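Local coordinates for tyrosine--tRNA ligase (Aeropyrum pernix, PDB 2CYA), which probably attaches tyrosine to tRNA(Tyr) in two steps, activating the amino acid with ATP and then transferring it to the acceptor end of the tRNA, at residues 132-146 against 189-203. Sequence-based numbering, arbitrary orientation.
Sequences RVAKRASLARVRRAL and KAHMLARDVAEKLGR
Leu193 CD1 rests on the middle of one face of the Arg141 guanidinium, 3.8 Å from Arg141 CZ. Arg144 NH2 lies off-centre over the opposite face. At one edge is the Asp196 carboxylate. Arg141 NH2 donates to Asp196 OD2 at 3.0 Å, nearly within the guanidinium plane but from above the carboxylate plane. Arg141 NE adds a weak bond to the same oxygen. The two planes stand 76° apart. Arg144 NH2 makes a long 3.9 Å salt bridge to Asp196 OD2. The shared carboxylate probably offsets the charge of both neighbouring arginines. At another edge, between NH1 and NH2, a water accepts from Arg141 NH2 and donates to Lys189 O. The Arg141 chain bends at chi2 (65°), which lays its end along Leu193. With an alanine in place of Arg141, Asp196 would probably lose its closer charge partner, and Leu193 CD1 the flat group it packs on. In this class I synthetase catalytic domain, the contact joins helix 139-143 and the end of helix 124-135 to helix 188-198, which follows strand 180-184 of the central sheet, and to turn 199-202. The N-to-C directions of 139-143 and 189-198 are 141° apart. Leu201 CD2 presses on Val133 CG2 at 3.4 Å, a tight fit, and Leu201 CD1 lies 3.4 Å from Arg136 CD. Arg132, which packs on Tyr79 of the second subunit, has Leu201 O at its guanidinium edge.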
# COMPACT_ATOMS: atom_id res chain seq x y z
N ARG A 132 4.91 7.45 -2.14
CA ARG A 132 5.19 8.58 -3.01
C ARG A 132 4.67 8.30 -4.42
O ARG A 132 4.14 9.19 -5.10
CB ARG A 132 6.68 8.86 -2.98
CG ARG A 132 7.10 9.51 -1.66
CD ARG A 132 8.58 9.43 -1.45
NE ARG A 132 9.28 9.74 -2.68
CZ ARG A 132 10.51 9.30 -2.95
NH1 ARG A 132 11.15 8.55 -2.06
NH2 ARG A 132 11.07 9.60 -4.12
N VAL A 133 4.77 7.05 -4.86
CA VAL A 133 4.27 6.71 -6.18
C VAL A 133 2.76 6.83 -6.20
O VAL A 133 2.19 7.34 -7.15
CB VAL A 133 4.65 5.27 -6.60
CG1 VAL A 133 3.89 4.90 -7.86
CG2 VAL A 133 6.16 5.16 -6.85
N ALA A 134 2.09 6.36 -5.15
CA ALA A 134 0.64 6.43 -5.09
C ALA A 134 0.13 7.88 -5.06
O ALA A 134 -1.00 8.15 -5.48
CB ALA A 134 0.12 5.68 -3.87
N LYS A 135 0.94 8.80 -4.56
CA LYS A 135 0.53 10.20 -4.48
C LYS A 135 0.59 10.90 -5.83
O LYS A 135 -0.04 11.94 -6.03
CB LYS A 135 1.42 10.97 -3.49
CG LYS A 135 1.20 10.58 -2.03
CD LYS A 135 2.13 11.34 -1.07
CE LYS A 135 1.93 12.86 -1.14
NZ LYS A 135 0.53 13.25 -0.84
N ARG A 136 1.34 10.32 -6.76
CA ARG A 136 1.50 10.90 -8.08
C ARG A 136 0.72 10.21 -9.18
O ARG A 136 1.02 10.40 -10.36
CB ARG A 136 2.97 10.92 -8.46
CG ARG A 136 3.57 12.29 -8.48
CD ARG A 136 4.48 12.53 -7.32
NE ARG A 136 4.17 13.82 -6.70
CZ ARG A 136 4.95 14.43 -5.82
NH1 ARG A 136 6.11 13.88 -5.45
NH2 ARG A 136 4.57 15.59 -5.30
N ALA A 137 -0.27 9.41 -8.82
CA ALA A 137 -1.07 8.72 -9.82
C ALA A 137 -2.50 8.54 -9.34
O ALA A 137 -2.76 7.87 -8.34
CB ALA A 137 -0.45 7.38 -10.14
N SER A 138 -3.43 9.14 -10.09
CA SER A 138 -4.85 9.07 -9.76
C SER A 138 -5.34 7.63 -9.72
O SER A 138 -4.70 6.73 -10.25
CB SER A 138 -5.66 9.86 -10.80
OG SER A 138 -5.69 9.19 -12.05
N LEU A 139 -6.48 7.42 -9.08
CA LEU A 139 -7.05 6.08 -8.99
C LEU A 139 -7.38 5.66 -10.42
O LEU A 139 -7.42 4.46 -10.74
CB LEU A 139 -8.32 6.09 -8.13
CG LEU A 139 -9.02 4.74 -7.87
CD1 LEU A 139 -9.99 4.88 -6.69
CD2 LEU A 139 -9.77 4.30 -9.11
N ALA A 140 -7.64 6.65 -11.27
CA ALA A 140 -7.96 6.39 -12.67
C ALA A 140 -6.68 5.96 -13.38
O ALA A 140 -6.65 4.92 -14.04
CB ALA A 140 -8.55 7.64 -13.33
N ARG A 141 -5.63 6.76 -13.25
CA ARG A 141 -4.36 6.42 -13.89
C ARG A 141 -3.94 5.01 -13.48
O ARG A 141 -3.58 4.19 -14.32
CB ARG A 141 -3.27 7.43 -13.52
CG ARG A 141 -1.90 7.11 -14.13
CD ARG A 141 -1.94 7.23 -15.65
NE ARG A 141 -0.77 6.65 -16.31
CZ ARG A 141 -0.61 5.35 -16.55
NH1 ARG A 141 -1.53 4.48 -16.17
NH2 ARG A 141 0.46 4.92 -17.22
N VAL A 142 -4.02 4.73 -12.18
CA VAL A 142 -3.66 3.42 -11.66
C VAL A 142 -4.63 2.34 -12.11
O VAL A 142 -4.25 1.19 -12.29
CB VAL A 142 -3.63 3.40 -10.10
CG1 VAL A 142 -3.42 1.98 -9.60
CG2 VAL A 142 -2.52 4.31 -9.59
N ARG A 143 -5.88 2.72 -12.30
CA ARG A 143 -6.87 1.74 -12.72
C ARG A 143 -6.68 1.34 -14.18
O ARG A 143 -6.96 0.20 -14.56
CB ARG A 143 -8.28 2.27 -12.49
CG ARG A 143 -9.33 1.18 -12.37
CD ARG A 143 -10.62 1.72 -11.77
NE ARG A 143 -11.64 0.68 -11.62
CZ ARG A 143 -12.84 0.89 -11.10
NH1 ARG A 143 -13.18 2.10 -10.67
NH2 ARG A 143 -13.70 -0.12 -11.00
N ARG A 144 -6.19 2.26 -15.01
CA ARG A 144 -6.00 1.90 -16.40
C ARG A 144 -4.67 1.16 -16.57
O ARG A 144 -4.18 0.97 -17.69
CB ARG A 144 -6.10 3.13 -17.33
CG ARG A 144 -4.90 4.06 -17.41
CD ARG A 144 -5.21 5.21 -18.39
NE ARG A 144 -4.13 6.19 -18.50
CZ ARG A 144 -3.00 6.01 -19.20
NH1 ARG A 144 -2.79 4.89 -19.87
NH2 ARG A 144 -2.09 6.97 -19.23
N ALA A 145 -4.09 0.74 -15.45
CA ALA A 145 -2.83 0.00 -15.45
C ALA A 145 -3.13 -1.42 -14.98
O ALA A 145 -2.22 -2.23 -14.80
CB ALA A 145 -1.82 0.66 -14.52
N LEU A 146 -4.41 -1.71 -14.79
CA LEU A 146 -4.84 -3.03 -14.36
C LEU A 146 -5.23 -3.85 -15.58
O LEU A 146 -6.05 -3.41 -16.38
CB LEU A 146 -6.05 -2.91 -13.44
CG LEU A 146 -5.94 -1.95 -12.25
CD1 LEU A 146 -7.22 -2.04 -11.42
CD2 LEU A 146 -4.73 -2.30 -11.40
N LYS A 189 1.60 -2.40 -19.10
CA LYS A 189 0.85 -1.36 -18.42
C LYS A 189 1.56 -0.87 -17.15
O LYS A 189 1.63 0.33 -16.91
CB LYS A 189 -0.56 -1.84 -18.12
CG LYS A 189 -1.49 -1.77 -19.33
CD LYS A 189 -2.89 -2.25 -18.97
CE LYS A 189 -3.87 -2.02 -20.12
NZ LYS A 189 -5.23 -2.56 -19.80
N ALA A 190 2.11 -1.78 -16.36
CA ALA A 190 2.81 -1.37 -15.16
C ALA A 190 4.03 -0.54 -15.56
O ALA A 190 4.35 0.47 -14.92
CB ALA A 190 3.25 -2.58 -14.35
N HIS A 191 4.71 -0.96 -16.62
CA HIS A 191 5.90 -0.24 -17.07
C HIS A 191 5.59 1.17 -17.58
O HIS A 191 6.40 2.08 -17.37
CB HIS A 191 6.64 -1.06 -18.14
CG HIS A 191 7.26 -2.30 -17.60
ND1 HIS A 191 7.80 -3.28 -18.41
CD2 HIS A 191 7.42 -2.74 -16.32
CE1 HIS A 191 8.26 -4.27 -17.66
NE2 HIS A 191 8.04 -3.97 -16.39
N MET A 192 4.45 1.35 -18.24
CA MET A 192 4.08 2.67 -18.72
C MET A 192 3.79 3.59 -17.54
O MET A 192 4.12 4.76 -17.56
CB MET A 192 2.85 2.61 -19.64
CG MET A 192 3.12 1.87 -20.96
SD MET A 192 4.63 2.49 -21.79
CE MET A 192 3.92 3.91 -22.66
N LEU A 193 3.17 3.04 -16.50
CA LEU A 193 2.87 3.83 -15.31
C LEU A 193 4.20 4.25 -14.68
O LEU A 193 4.34 5.38 -14.19
CB LEU A 193 2.09 2.98 -14.31
CG LEU A 193 1.84 3.64 -12.95
CD1 LEU A 193 1.09 4.96 -13.16
CD2 LEU A 193 1.05 2.69 -12.06
N ALA A 194 5.18 3.35 -14.67
CA ALA A 194 6.48 3.70 -14.07
C ALA A 194 7.11 4.85 -14.85
O ALA A 194 7.63 5.81 -14.27
CB ALA A 194 7.42 2.49 -14.08
N ARG A 195 7.07 4.75 -16.17
CA ARG A 195 7.65 5.78 -17.03
C ARG A 195 6.92 7.11 -16.89
O ARG A 195 7.53 8.17 -16.92
CB ARG A 195 7.61 5.34 -18.51
CG ARG A 195 8.59 4.23 -18.86
CD ARG A 195 8.38 3.74 -20.29
NE ARG A 195 8.50 4.81 -21.28
CZ ARG A 195 9.64 5.34 -21.69
NH1 ARG A 195 10.81 4.91 -21.20
NH2 ARG A 195 9.62 6.31 -22.59
N ASP A 196 5.60 7.04 -16.72
CA ASP A 196 4.80 8.27 -16.60
C ASP A 196 4.99 8.96 -15.27
O ASP A 196 4.68 10.13 -15.13
CB ASP A 196 3.31 7.97 -16.73
CG ASP A 196 2.86 7.87 -18.16
OD1 ASP A 196 3.65 8.24 -19.05
OD2 ASP A 196 1.72 7.42 -18.39
N VAL A 197 5.52 8.23 -14.30
CA VAL A 197 5.69 8.75 -12.95
C VAL A 197 7.12 9.07 -12.53
O VAL A 197 7.33 9.92 -11.66
CB VAL A 197 5.05 7.72 -11.97
CG1 VAL A 197 5.73 7.75 -10.62
CG2 VAL A 197 3.57 8.01 -11.85
N ALA A 198 8.08 8.42 -13.16
CA ALA A 198 9.49 8.59 -12.81
C ALA A 198 10.02 10.03 -12.63
O ALA A 198 10.65 10.33 -11.62
CB ALA A 198 10.36 7.85 -13.84
N GLU A 199 9.78 10.90 -13.60
CA GLU A 199 10.30 12.28 -13.50
C GLU A 199 9.63 13.06 -12.36
O GLU A 199 10.29 13.82 -11.66
CB GLU A 199 10.17 12.99 -14.86
CG GLU A 199 11.14 12.39 -15.90
CD GLU A 199 11.00 12.98 -17.31
OE1 GLU A 199 10.23 13.95 -17.51
OE2 GLU A 199 11.69 12.47 -18.22
N LYS A 200 8.34 12.84 -12.15
CA LYS A 200 7.64 13.52 -11.06
C LYS A 200 8.27 13.20 -9.70
O LYS A 200 8.29 14.05 -8.82
CB LYS A 200 6.17 13.11 -11.04
CG LYS A 200 5.41 13.65 -12.22
CD LYS A 200 4.01 13.08 -12.28
CE LYS A 200 3.30 13.59 -13.51
NZ LYS A 200 1.96 12.97 -13.67
N LEU A 201 8.76 11.97 -9.53
CA LEU A 201 9.38 11.56 -8.28
C LEU A 201 10.89 11.69 -8.25
O LEU A 201 11.53 11.29 -7.28
CB LEU A 201 9.05 10.08 -7.97
CG LEU A 201 7.65 9.66 -7.57
CD1 LEU A 201 6.63 10.17 -8.55
CD2 LEU A 201 7.60 8.14 -7.50
N GLY A 202 11.50 12.20 -9.31
CA GLY A 202 12.95 12.30 -9.29
C GLY A 202 13.61 10.94 -9.40
O GLY A 202 14.72 10.75 -8.93
N ARG A 203 12.94 9.99 -10.05
CA ARG A 203 13.49 8.65 -10.24
C ARG A 203 13.78 8.43 -11.72
O ARG A 203 13.16 9.05 -12.57
CB ARG A 203 12.48 7.60 -9.76
CG ARG A 203 12.35 7.53 -8.26
CD ARG A 203 13.63 6.95 -7.69
NE ARG A 203 13.70 7.12 -6.26
CZ ARG A 203 14.49 6.41 -5.47
NH1 ARG A 203 15.28 5.47 -5.98
NH2 ARG A 203 14.49 6.64 -4.16
O HOH W 1 -0.39 2.28 -17.47